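Local coordinates for protein purine nucleosidase, (IunH-1) (Sulfolobus solfataricus, PDB 3T8J) that belongs to the nucleoside hydrolase family and assembles from four copies of a chain built around a mixed beta sheet, with a bound sodium ion, at residues K66-N71 / W166-A171. Residues are numbered along the deposited sequence; the frame is centred on the assembly and turned at random.
Sequences KPLLKN and WVDPDA
D168 turns CG anti to its backbone N (chi1 -164°), which carries the carboxylate to L68, and K70 bends at its last torsion (chi4 45°) to bring NZ onto D170. D168 is the N-cap of helix 169-177, and the loop after strand 60-62 docks on this helix start in the nucleoside hydrolase fold. The cap carboxylate is shared. D168 OD1 accepts from A171 N at 3.0 Å, the capping bond. D168 OD2 accepts from L68 N at 3.0 Å and is also hydrogen-bonded to T125 OG1. The two N-H groups approach from opposite faces of the D168 carboxylate, both well out of its plane. K70 NZ meets the syn side of D170 OD2 at 2.8 Å in a salt bridge, with a weak second bond to OD1. N263 extends this pair: its carbonyl O bonds K70 NZ and its side-chain amide bonds D170 OD1. The aliphatic part of K70 crosses the ring of P169 at a slant, K70 CD to P169 CG 3.8 Å. L69 sets CD1 against the D170 carboxyl carbon CG at 3.5 Å, and P67 CG abuts the carbonyl O of V167. L68 CD1 packs on A171, while L132 of the second subunit packs against L68. One water ties the two acids to the loop: it accepts from L69 N and donates to D168 OD1 at 2.8 Å and to D170 OD2 at 2.7 Å.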
# COMPACT_ATOMS: atom_id res chain seq x y z
N LYS A 66 22.38 -8.58 3.44
CA LYS A 66 20.96 -8.64 3.15
C LYS A 66 20.41 -7.19 3.20
O LYS A 66 21.03 -6.31 3.82
CB LYS A 66 20.20 -9.52 4.10
CG LYS A 66 20.21 -9.12 5.51
CD LYS A 66 19.55 -10.22 6.36
CE LYS A 66 19.56 -9.86 7.84
NZ LYS A 66 18.44 -10.56 8.52
N PRO A 67 19.25 -6.96 2.55
CA PRO A 67 18.63 -5.62 2.57
C PRO A 67 18.24 -5.22 3.99
O PRO A 67 18.11 -6.04 4.90
CB PRO A 67 17.41 -5.79 1.67
CG PRO A 67 17.72 -6.98 0.81
CD PRO A 67 18.47 -7.89 1.71
N LEU A 68 18.02 -3.92 4.19
CA LEU A 68 17.60 -3.46 5.50
C LEU A 68 16.36 -4.18 6.03
O LEU A 68 16.32 -4.56 7.20
CB LEU A 68 17.36 -1.95 5.46
CG LEU A 68 18.51 -1.05 5.05
CD1 LEU A 68 18.03 0.43 4.97
CD2 LEU A 68 19.69 -1.15 5.99
N LEU A 69 15.35 -4.33 5.18
CA LEU A 69 14.01 -4.84 5.55
C LEU A 69 13.50 -5.98 4.67
O LEU A 69 12.86 -6.94 5.16
CB LEU A 69 12.99 -3.69 5.48
CG LEU A 69 13.01 -2.64 6.57
CD1 LEU A 69 12.93 -1.25 6.00
CD2 LEU A 69 11.90 -2.90 7.61
N LYS A 70 13.71 -5.88 3.37
CA LYS A 70 13.03 -6.77 2.45
C LYS A 70 13.81 -8.04 2.16
O LYS A 70 15.01 -8.09 2.36
CB LYS A 70 12.74 -6.03 1.16
CG LYS A 70 11.72 -4.89 1.48
CD LYS A 70 11.12 -4.26 0.33
CE LYS A 70 9.98 -3.32 0.70
NZ LYS A 70 10.18 -2.35 1.87
N ASN A 71 13.10 -9.03 1.69
CA ASN A 71 13.77 -10.18 1.08
C ASN A 71 14.22 -9.82 -0.32
O ASN A 71 13.69 -8.87 -0.92
CB ASN A 71 12.79 -11.35 1.06
CG ASN A 71 12.49 -11.88 2.47
OD1 ASN A 71 13.36 -11.89 3.34
ND2 ASN A 71 11.27 -12.32 2.68
N TRP A 166 15.63 -2.25 -6.69
CA TRP A 166 14.68 -3.26 -6.23
C TRP A 166 15.21 -4.10 -5.02
O TRP A 166 14.45 -4.44 -4.12
CB TRP A 166 14.31 -4.20 -7.40
CG TRP A 166 13.37 -5.30 -7.04
CD1 TRP A 166 11.99 -5.28 -7.07
CD2 TRP A 166 13.74 -6.61 -6.58
NE1 TRP A 166 11.48 -6.48 -6.64
CE2 TRP A 166 12.53 -7.31 -6.32
CE3 TRP A 166 14.96 -7.25 -6.33
CZ2 TRP A 166 12.53 -8.62 -5.85
CZ3 TRP A 166 14.94 -8.55 -5.86
CH2 TRP A 166 13.74 -9.21 -5.62
N VAL A 167 16.49 -4.45 -5.04
CA VAL A 167 17.07 -5.32 -3.97
C VAL A 167 16.86 -4.70 -2.60
O VAL A 167 16.44 -5.36 -1.64
CB VAL A 167 18.54 -5.63 -4.22
CG1 VAL A 167 19.25 -6.14 -2.94
CG2 VAL A 167 18.70 -6.67 -5.38
N ASP A 168 17.10 -3.38 -2.53
CA ASP A 168 16.96 -2.64 -1.27
C ASP A 168 16.38 -1.26 -1.52
O ASP A 168 17.10 -0.27 -1.56
CB ASP A 168 18.25 -2.60 -0.45
CG ASP A 168 18.00 -2.18 0.99
OD1 ASP A 168 16.89 -1.69 1.30
OD2 ASP A 168 18.92 -2.34 1.85
N PRO A 169 15.05 -1.21 -1.69
CA PRO A 169 14.44 0.09 -2.04
C PRO A 169 14.36 1.01 -0.85
O PRO A 169 14.26 2.23 -1.01
CB PRO A 169 13.07 -0.30 -2.57
CG PRO A 169 12.75 -1.57 -1.87
CD PRO A 169 14.06 -2.31 -1.68
N ASP A 170 14.42 0.44 0.36
CA ASP A 170 14.47 1.27 1.58
C ASP A 170 15.80 2.01 1.64
O ASP A 170 15.85 3.22 1.88
CB ASP A 170 14.23 0.35 2.78
CG ASP A 170 12.88 -0.31 2.68
OD1 ASP A 170 11.86 0.39 2.81
OD2 ASP A 170 12.82 -1.53 2.37
N ALA A 171 16.90 1.29 1.42
CA ALA A 171 18.21 1.92 1.34
C ALA A 171 18.23 2.99 0.24
O ALA A 171 18.78 4.09 0.45
CB ALA A 171 19.34 0.85 1.10
O HOH W 1 14.94 -3.26 2.49